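PDB 1RCU: TIGR00725 family protein from Thermotoga maritima, which is of unknown function but, as a SLOG-family protein with a Rossmann-like fold, probably binds a nucleotide or a nucleotide-derived ligand. Local coordinates for residues L147-G152 with I176-T181; V27-S32 with I129-E134; I46-G51 with V73-R78. All coordinates share one frame; numbering follows the deposited sequence.

Interaction 1: residues L147-G152 with I176-T181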
loop_
_atom_site.group_PDB
_atom_site.type_symbol
_atom_site.label_atom_id
_atom_site.label_comp_id
_atom_site.label_asym_id
_atom_site.label_seq_id
_atom_site.Cartn_x
_atom_site.Cartn_y
_atom_site.Cartn_z
ATOM N N LEU A 147 -23.790 -13.346 -3.744
ATOM C CA LEU A 147 -23.183 -14.348 -4.616
ATOM C C LEU A 147 -24.201 -14.651 -5.694
ATOM O O LEU A 147 -25.375 -14.912 -5.393
ATOM C CB LEU A 147 -22.877 -15.650 -3.843
ATOM C CG LEU A 147 -22.109 -15.628 -2.508
ATOM C CD1 LEU A 147 -22.033 -17.034 -1.908
ATOM C CD2 LEU A 147 -20.697 -15.077 -2.714
ATOM N N LEU A 148 -23.777 -14.593 -6.949
ATOM C CA LEU A 148 -24.687 -14.899 -8.044
ATOM C C LEU A 148 -24.417 -16.375 -8.329
ATOM O O LEU A 148 -23.501 -16.722 -9.065
ATOM C CB LEU A 148 -24.368 -14.023 -9.260
ATOM C CG LEU A 148 -25.458 -13.952 -10.331
ATOM C CD1 LEU A 148 -26.816 -13.560 -9.720
ATOM C CD2 LEU A 148 -25.045 -12.946 -11.376
ATOM N N ARG A 149 -25.206 -17.232 -7.697
ATOM C CA ARG A 149 -25.063 -18.680 -7.810
ATOM C C ARG A 149 -25.248 -19.262 -9.202
ATOM O O ARG A 149 -25.867 -18.656 -10.072
ATOM C CB ARG A 149 -26.039 -19.346 -6.841
ATOM C CG ARG A 149 -25.956 -18.733 -5.474
ATOM C CD ARG A 149 -24.624 -19.011 -4.828
ATOM N NE ARG A 149 -24.793 -20.122 -3.907
ATOM C CZ ARG A 149 -24.727 -21.397 -4.255
ATOM N NH1 ARG A 149 -24.473 -21.743 -5.506
ATOM N NH2 ARG A 149 -24.970 -22.310 -3.347
ATOM N N GLY A 150 -24.705 -20.458 -9.392
ATOM C CA GLY A 150 -24.820 -21.121 -10.672
ATOM C C GLY A 150 -23.731 -20.678 -11.618
ATOM O O GLY A 150 -23.541 -21.283 -12.664
ATOM N N THR A 151 -22.989 -19.640 -11.248
ATOM C CA THR A 151 -21.927 -19.111 -12.097
ATOM C C THR A 151 -20.575 -19.776 -11.846
ATOM O O THR A 151 -19.555 -19.369 -12.409
ATOM C CB THR A 151 -21.780 -17.592 -11.899
ATOM O OG1 THR A 151 -21.387 -17.315 -10.544
ATOM C CG2 THR A 151 -23.106 -16.894 -12.202
ATOM N N GLY A 152 -20.575 -20.789 -10.985
ATOM C CA GLY A 152 -19.360 -21.526 -10.690
ATOM C C GLY A 152 -18.217 -20.819 -9.971
ATOM O O GLY A 152 -18.389 -19.734 -9.395
ATOM N N ILE A 176 -23.797 -12.812 3.963
ATOM C CA ILE A 176 -23.431 -13.130 2.597
ATOM C C ILE A 176 -24.713 -13.587 1.915
ATOM O O ILE A 176 -25.190 -14.692 2.157
ATOM C CB ILE A 176 -22.429 -14.281 2.530
ATOM C CG1 ILE A 176 -21.161 -13.934 3.313
ATOM C CG2 ILE A 176 -22.102 -14.587 1.077
ATOM C CD1 ILE A 176 -20.416 -12.724 2.791
ATOM N N HIS A 177 -25.283 -12.737 1.074
ATOM C CA HIS A 177 -26.509 -13.100 0.377
ATOM C C HIS A 177 -26.237 -13.994 -0.839
ATOM O O HIS A 177 -25.125 -14.028 -1.391
ATOM C CB HIS A 177 -27.251 -11.836 -0.072
ATOM C CG HIS A 177 -27.564 -10.894 1.048
ATOM N ND1 HIS A 177 -26.610 -10.097 1.642
ATOM C CD2 HIS A 177 -28.722 -10.647 1.705
ATOM C CE1 HIS A 177 -27.167 -9.401 2.617
ATOM N NE2 HIS A 177 -28.448 -9.717 2.673
ATOM N N GLN A 178 -27.273 -14.715 -1.252
ATOM C CA GLN A 178 -27.220 -15.603 -2.409
ATOM C C GLN A 178 -28.403 -15.280 -3.324
ATOM O O GLN A 178 -29.514 -15.017 -2.854
ATOM C CB GLN A 178 -27.318 -17.066 -1.969
ATOM C CG GLN A 178 -26.116 -17.536 -1.201
ATOM C CD GLN A 178 -26.189 -19.010 -0.840
ATOM O OE1 GLN A 178 -26.235 -19.879 -1.720
ATOM N NE2 GLN A 178 -26.175 -19.304 0.454
ATOM N N ALA A 179 -28.154 -15.287 -4.629
ATOM C CA ALA A 179 -29.179 -15.029 -5.636
ATOM C C ALA A 179 -28.900 -15.945 -6.816
ATOM O O ALA A 179 -27.747 -16.223 -7.127
ATOM C CB ALA A 179 -29.130 -13.553 -6.079
ATOM N N TRP A 180 -29.948 -16.427 -7.469
ATOM C CA TRP A 180 -29.755 -17.316 -8.609
ATOM C C TRP A 180 -30.121 -16.644 -9.909
ATOM O O TRP A 180 -30.193 -17.285 -10.948
ATOM C CB TRP A 180 -30.592 -18.581 -8.449
ATOM C CG TRP A 180 -30.127 -19.416 -7.318
ATOM C CD1 TRP A 180 -30.411 -19.243 -5.986
ATOM C CD2 TRP A 180 -29.242 -20.528 -7.399
ATOM N NE1 TRP A 180 -29.746 -20.189 -5.234
ATOM C CE2 TRP A 180 -29.022 -20.989 -6.083
ATOM C CE3 TRP A 180 -28.603 -21.181 -8.462
ATOM C CZ2 TRP A 180 -28.196 -22.077 -5.805
ATOM C CZ3 TRP A 180 -27.770 -22.273 -8.186
ATOM C CH2 TRP A 180 -27.576 -22.706 -6.868
ATOM N N THR A 181 -30.321 -15.338 -9.861
ATOM C CA THR A 181 -30.727 -14.613 -11.048
ATOM C C THR A 181 -30.322 -13.159 -10.928
ATOM O O THR A 181 -30.262 -12.630 -9.822
ATOM C CB THR A 181 -32.254 -14.740 -11.201
ATOM O OG1 THR A 181 -32.541 -15.577 -12.321
ATOM C CG2 THR A 181 -32.909 -13.407 -11.381
#

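Interaction 2: residues V27-S32 with I129-E134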
loop_
_atom_site.group_PDB
_atom_site.type_symbol
_atom_site.label_atom_id
_atom_site.label_comp_id
_atom_site.label_asym_id
_atom_site.label_seq_id
_atom_site.Cartn_x
_atom_site.Cartn_y
_atom_site.Cartn_z
ATOM N N VAL A 27 -19.773 -2.969 -6.308
ATOM C CA VAL A 27 -18.530 -3.514 -6.804
ATOM C C VAL A 27 -18.834 -4.932 -7.298
ATOM O O VAL A 27 -19.511 -5.693 -6.606
ATOM C CB VAL A 27 -17.476 -3.553 -5.652
ATOM C CG1 VAL A 27 -16.380 -4.549 -5.964
ATOM C CG2 VAL A 27 -16.881 -2.153 -5.427
ATOM N N VAL A 28 -18.386 -5.267 -8.507
ATOM C CA VAL A 28 -18.601 -6.610 -9.027
ATOM C C VAL A 28 -17.237 -7.239 -9.265
ATOM O O VAL A 28 -16.334 -6.609 -9.823
ATOM C CB VAL A 28 -19.461 -6.638 -10.349
ATOM C CG1 VAL A 28 -20.730 -5.806 -10.172
ATOM C CG2 VAL A 28 -18.655 -6.139 -11.523
ATOM N N VAL A 29 -17.090 -8.477 -8.806
ATOM C CA VAL A 29 -15.848 -9.222 -8.945
ATOM C C VAL A 29 -16.127 -10.570 -9.617
ATOM O O VAL A 29 -17.241 -11.083 -9.560
ATOM C CB VAL A 29 -15.186 -9.453 -7.553
ATOM C CG1 VAL A 29 -14.921 -8.119 -6.877
ATOM C CG2 VAL A 29 -16.077 -10.302 -6.689
ATOM N N GLY A 30 -15.108 -11.139 -10.247
ATOM C CA GLY A 30 -15.270 -12.420 -10.916
ATOM C C GLY A 30 -14.051 -12.838 -11.715
ATOM O O GLY A 30 -13.020 -12.187 -11.651
ATOM N N TYR A 31 -14.175 -13.923 -12.474
ATOM C CA TYR A 31 -13.071 -14.447 -13.286
ATOM C C TYR A 31 -12.394 -13.392 -14.125
ATOM O O TYR A 31 -13.032 -12.432 -14.559
ATOM C CB TYR A 31 -13.561 -15.496 -14.279
ATOM C CG TYR A 31 -14.087 -16.793 -13.736
ATOM C CD1 TYR A 31 -13.247 -17.724 -13.101
ATOM C CD2 TYR A 31 -15.407 -17.155 -13.982
ATOM C CE1 TYR A 31 -13.729 -18.995 -12.738
ATOM C CE2 TYR A 31 -15.892 -18.409 -13.636
ATOM C CZ TYR A 31 -15.062 -19.319 -13.018
ATOM O OH TYR A 31 -15.600 -20.540 -12.686
ATOM N N SER A 32 -11.100 -13.574 -14.357
ATOM C CA SER A 32 -10.370 -12.686 -15.249
ATOM C C SER A 32 -10.037 -13.631 -16.402
ATOM O O SER A 32 -10.523 -14.755 -16.423
ATOM C CB SER A 32 -9.095 -12.129 -14.602
ATOM O OG SER A 32 -8.207 -13.164 -14.191
ATOM N N ILE A 129 -8.920 -17.630 -7.268
ATOM C CA ILE A 129 -8.430 -17.148 -5.983
ATOM C C ILE A 129 -8.628 -15.652 -5.715
ATOM O O ILE A 129 -8.997 -15.252 -4.608
ATOM C CB ILE A 129 -6.955 -17.557 -5.765
ATOM C CG1 ILE A 129 -6.645 -17.495 -4.276
ATOM C CG2 ILE A 129 -6.018 -16.674 -6.551
ATOM C CD1 ILE A 129 -7.415 -18.538 -3.462
ATOM N N GLY A 130 -8.413 -14.828 -6.729
ATOM C CA GLY A 130 -8.589 -13.402 -6.544
ATOM C C GLY A 130 -9.978 -13.034 -6.055
ATOM O O GLY A 130 -10.158 -12.247 -5.117
ATOM N N THR A 131 -10.972 -13.614 -6.702
ATOM C CA THR A 131 -12.358 -13.347 -6.371
ATOM C C THR A 131 -12.681 -13.861 -4.963
ATOM O O THR A 131 -13.512 -13.289 -4.237
ATOM C CB THR A 131 -13.278 -13.998 -7.433
ATOM O OG1 THR A 131 -12.974 -13.444 -8.722
ATOM C CG2 THR A 131 -14.747 -13.748 -7.114
ATOM N N ALA A 132 -12.004 -14.935 -4.575
ATOM C CA ALA A 132 -12.202 -15.521 -3.262
ATOM C C ALA A 132 -11.686 -14.565 -2.186
ATOM O O ALA A 132 -12.337 -14.349 -1.163
ATOM C CB ALA A 132 -11.478 -16.853 -3.186
ATOM N N ILE A 133 -10.514 -13.994 -2.437
ATOM C CA ILE A 133 -9.893 -13.060 -1.513
ATOM C C ILE A 133 -10.766 -11.817 -1.384
ATOM O O ILE A 133 -10.894 -11.246 -0.292
ATOM C CB ILE A 133 -8.482 -12.653 -2.008
ATOM C CG1 ILE A 133 -7.547 -13.858 -1.934
ATOM C CG2 ILE A 133 -7.943 -11.490 -1.178
ATOM C CD1 ILE A 133 -6.184 -13.617 -2.539
ATOM N N GLU A 134 -11.362 -11.402 -2.500
ATOM C CA GLU A 134 -12.239 -10.238 -2.502
ATOM C C GLU A 134 -13.544 -10.485 -1.743
ATOM O O GLU A 134 -14.030 -9.594 -1.054
ATOM C CB GLU A 134 -12.522 -9.794 -3.947
ATOM C CG GLU A 134 -11.251 -9.306 -4.617
ATOM C CD GLU A 134 -11.390 -9.082 -6.098
ATOM O OE1 GLU A 134 -12.177 -9.797 -6.748
ATOM O OE2 GLU A 134 -10.690 -8.194 -6.619
#

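Interaction 3: residues I46-G51 with V73-R78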
loop_
_atom_site.group_PDB
_atom_site.type_symbol
_atom_site.label_atom_id
_atom_site.label_comp_id
_atom_site.label_asym_id
_atom_site.label_seq_id
_atom_site.Cartn_x
_atom_site.Cartn_y
_atom_site.Cartn_z
ATOM N N ILE A 46 -25.268 -13.599 -18.467
ATOM C CA ILE A 46 -25.479 -13.124 -17.105
ATOM C C ILE A 46 -24.644 -11.879 -16.826
ATOM O O ILE A 46 -25.138 -10.931 -16.220
ATOM C CB ILE A 46 -25.176 -14.195 -16.009
ATOM C CG1 ILE A 46 -24.104 -15.166 -16.494
ATOM C CG2 ILE A 46 -26.465 -14.888 -15.585
ATOM C CD1 ILE A 46 -24.494 -16.626 -16.415
ATOM N N CYS A 47 -23.397 -11.867 -17.288
ATOM C CA CYS A 47 -22.533 -10.702 -17.081
ATOM C C CYS A 47 -23.098 -9.442 -17.738
ATOM O O CYS A 47 -23.066 -8.362 -17.141
ATOM C CB CYS A 47 -21.112 -10.942 -17.620
ATOM S SG CYS A 47 -20.076 -11.989 -16.586
ATOM N N LEU A 48 -23.605 -9.580 -18.964
ATOM C CA LEU A 48 -24.176 -8.449 -19.693
ATOM C C LEU A 48 -25.474 -8.005 -19.058
ATOM O O LEU A 48 -25.740 -6.806 -18.992
ATOM C CB LEU A 48 -24.457 -8.803 -21.157
ATOM C CG LEU A 48 -23.311 -8.923 -22.164
ATOM C CD1 LEU A 48 -23.884 -9.306 -23.531
ATOM C CD2 LEU A 48 -22.547 -7.613 -22.245
ATOM N N GLU A 49 -26.292 -8.957 -18.603
ATOM C CA GLU A 49 -27.552 -8.581 -17.976
ATOM C C GLU A 49 -27.267 -7.833 -16.689
ATOM O O GLU A 49 -27.895 -6.823 -16.419
ATOM C CB GLU A 49 -28.445 -9.781 -17.654
ATOM C CG GLU A 49 -29.838 -9.338 -17.153
ATOM C CD GLU A 49 -30.676 -10.471 -16.569
ATOM O OE1 GLU A 49 -30.175 -11.612 -16.497
ATOM O OE2 GLU A 49 -31.834 -10.209 -16.170
ATOM N N LEU A 50 -26.312 -8.320 -15.906
ATOM C CA LEU A 50 -25.972 -7.681 -14.646
ATOM C C LEU A 50 -25.529 -6.243 -14.868
ATOM O O LEU A 50 -25.978 -5.335 -14.170
ATOM C CB LEU A 50 -24.865 -8.466 -13.922
ATOM C CG LEU A 50 -24.362 -7.777 -12.645
ATOM C CD1 LEU A 50 -25.507 -7.643 -11.662
ATOM C CD2 LEU A 50 -23.231 -8.558 -12.012
ATOM N N GLY A 51 -24.656 -6.049 -15.853
ATOM C CA GLY A 51 -24.139 -4.727 -16.162
ATOM C C GLY A 51 -25.192 -3.740 -16.615
ATOM O O GLY A 51 -25.236 -2.598 -16.148
ATOM N N VAL A 73 -19.213 -7.174 -17.770
ATOM C CA VAL A 73 -20.107 -6.398 -16.938
ATOM C C VAL A 73 -19.952 -4.932 -17.348
ATOM O O VAL A 73 -20.946 -4.198 -17.449
ATOM C CB VAL A 73 -19.776 -6.600 -15.453
ATOM C CG1 VAL A 73 -20.293 -5.441 -14.636
ATOM C CG2 VAL A 73 -20.414 -7.905 -14.972
ATOM N N SER A 74 -18.720 -4.513 -17.619
ATOM C CA SER A 74 -18.482 -3.142 -18.027
ATOM C C SER A 74 -19.168 -2.835 -19.361
ATOM O O SER A 74 -19.786 -1.790 -19.530
ATOM C CB SER A 74 -16.986 -2.906 -18.123
ATOM O OG SER A 74 -16.377 -3.121 -16.867
ATOM N N GLN A 75 -19.049 -3.753 -20.312
ATOM C CA GLN A 75 -19.680 -3.572 -21.615
ATOM C C GLN A 75 -21.173 -3.356 -21.389
ATOM O O GLN A 75 -21.792 -2.475 -21.981
ATOM C CB GLN A 75 -19.480 -4.808 -22.489
ATOM C CG GLN A 75 -19.969 -4.671 -23.925
ATOM C CD GLN A 75 -19.928 -6.002 -24.659
ATOM O OE1 GLN A 75 -18.882 -6.658 -24.711
ATOM N NE2 GLN A 75 -21.058 -6.409 -25.223
ATOM N N GLY A 76 -21.741 -4.168 -20.508
ATOM C CA GLY A 76 -23.156 -4.063 -20.216
ATOM C C GLY A 76 -23.546 -2.730 -19.618
ATOM O O GLY A 76 -24.614 -2.196 -19.924
ATOM N N VAL A 77 -22.685 -2.184 -18.767
ATOM C CA VAL A 77 -22.973 -0.914 -18.133
ATOM C C VAL A 77 -22.915 0.203 -19.166
ATOM O O VAL A 77 -23.810 1.050 -19.237
ATOM C CB VAL A 77 -21.975 -0.608 -16.999
ATOM C CG1 VAL A 77 -22.246 0.775 -16.445
ATOM C CG2 VAL A 77 -22.086 -1.652 -15.896
ATOM N N ARG A 78 -21.865 0.202 -19.980
ATOM C CA ARG A 78 -21.706 1.234 -21.002
ATOM C C ARG A 78 -22.801 1.133 -22.051
ATOM O O ARG A 78 -23.318 2.141 -22.537
ATOM C CB ARG A 78 -20.349 1.130 -21.676
ATOM C CG ARG A 78 -19.209 1.411 -20.741
ATOM C CD ARG A 78 -19.208 2.837 -20.233
ATOM N NE ARG A 78 -18.102 3.613 -20.793
ATOM C CZ ARG A 78 -18.210 4.404 -21.853
ATOM N NH1 ARG A 78 -17.159 5.073 -22.305
ATOM N NH2 ARG A 78 -19.379 4.534 -22.448
#

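Interaction 1: residues L147-G152 with I176-T181
The last beta-alpha-beta crossover of this Rossmann-like sheet brings Leu147 and Leu148 of strand 145-148 into parallel pairing with Gln178 and Ala179 of strand 176-179, an outermost strand within the chain. The ladder is short and regular. Leu147 N donates to His177 O (2.8 Å), Leu147 O accepts from Ala179 N (2.9 Å), and Arg149 N reaches Ala179 O (2.8 Å) just where the first strand gives way to a type II turn. Thr151 OG1 braces that turn by bonding to Leu148 O.

Past the ladder the side chains take over. CB of Arg149 sits squarely over one face of the Trp180 indole, 3.3 Å from the centroid of the six-membered ring, a CH-pi contact only 6° off the normal. With CG anti to the carbonyl carbon (chi1 -48°) and further bends at chi2 and chi3, the arginine folds back, so that Trp180 CZ2 also lies over the rim of one face of its guanidinium; the two planes are 40° apart. The guanidinium edge is turned to Gln178, whose OE1 takes a bond from Arg149 NE (2.6 Å), somewhat out of the guanidinium plane, and a weak one from NH2. Arg149 NH1 forms a salt bridge to Asp156, which probably offsets much of its charge and leaves the group little freedom to turn. On the sheet face carrying Leu147 and Gln178, Leu147 CG meets Ile176 CG2 at 3.7 Å.

The surroundings differ on the two faces. Helix 182-190 covers the face carrying Leu148 and Ala179, through Ala185 and Ile188, whereas Leu147 and Gln178 look onto Ile158 and Leu162 of the connecting loops, and strand 121-125 continues the sheet beyond Leu148.

Interaction 2: residues V27-S32 with I129-E134
Two flat groups meet aliphatic or hydroxyl partners here. The carboxylate of Glu134 has Val29 CG1 toward one face, with Val29 CB set more obliquely beside OE1, while its other oxygen, OE2, is hydrogen-bonded to Ser112. The peptide group that follows Gly30 carries Thr131 OG1 over one of its faces. Strand 25-30 and helix 129-140 face each other in the Rossmann-like fold, and the run Gly130-Thr131-Ala132-Ile133-Glu134 resembles the end of the PGGxGTxxE signature of LOG-type relatives, in which this helix start belongs to the nucleotide-binding region. A similar role here is an inference.

The strand and helix axes approach to 7.7 Å and run at 143°, closer to antiparallel than to perpendicular. Contact falls on one side of the helix, where Thr131 and Glu134 lie a turn apart with Val29 before them. With chi1 of Val29 at -58°, CG1 is anti to the carbonyl carbon and CG2 takes the crowded position between backbone N and carbonyl carbon, 3.7 Å from Thr131 CG2. The first branch, CG1, runs alongside the glutamate in the opposite sense and lies 3.2 Å from Glu134 OE1, a tight approach. An alanine in place of Val29 would probably leave a gap beside Thr131 CG2 and take away the methyl that lies over the Glu134 carboxylate face, leaving that group less firmly set. Val29 also packs on Leu115 of helix 108-116.

Through Ile129, Ala132 and Ile133 the helix meets a second subunit, and Asp169 of that neighbouring chain accepts from Ile129 N. Within the contact the hydroxyl oxygen stands over the face of the carbonyl: Thr131 OG1 lies 3.2 Å from both Gly30 C and Gly30 O, too poorly angled for a hydrogen bond.

Interaction 3: residues I46-G51 with V73-R78
Backbone-to-backbone contact dominates where Gly51 of helix 44-56 meets Gly76 of helix 68-79. Their CA atoms are 4.2 Å apart and the helix axes close to 6.8 Å, a separation that two glycines make possible. A CB on Gly51 would run into Val73 O, and one on Gly76 into Leu48 O.

Weak CA-H...O contacts follow from this closeness. Gly51 CA lies 3.5 Å from Val73 O, Val77 CA 3.4 Å from Gly51 O, and Val73 CA faces Cys47 O. Two of these carbonyls, Val73 O and Cys47 O, also accept the helix bonds of Val77 N and Gly51 N.

Apolar packing frames the glycines. A chi1 of 158° puts Val73 CG1 anti to the backbone N and CG2 anti to the carbonyl carbon, where CG2 touches Cys47 CB and Leu50 CD2, each at 4.1 Å, and also rests on Cys47 O. Val77 CG2 lies over Gly51 O at 3.3 Å.

One polar side chain joins at the outer margin. The chain of Gln75 extends from its helix until NE2 is 3.5 Å from Leu48 CD2, a methyl resting over one face of the amide at its nitrogen end; NE2 is hydrogen-bonded to Glu79. Leu50 also reaches Val182 of helix 182-190, and Val77 packs on Val84 of strand 84-88.

The two helices, crossing at -41° and each linking parallel strands on the same side of the sheet, are neighbouring crossover helices of a Rossmann-like alpha/beta layer, here brought near by the Gly51-Gly76 pair.

How the interactions relate
Interactions 2 and 3 are buried, while interaction 1 is only partly so, at an end of the sheet. Their chemistry follows this placement: interaction 1 combines strand hydrogen bonds with a partly exposed arginine, interaction 2 packs a strand against a helix start close to a subunit interface, and interaction 3 is glycine-to-glycine contact between helices. Strand 25-30 joins the last two, since Val28 points to the opposite face from Val29 and packs on Val73 and Leu50, with Val28 CG2 3.6 Å from Val73 CG1. Tyr31 touches Thr151 at the end of the turn of interaction 1, and Gly152 just after it. Interactions 1 and 3 lie about 16 Å apart, centre to centre, and do not touch.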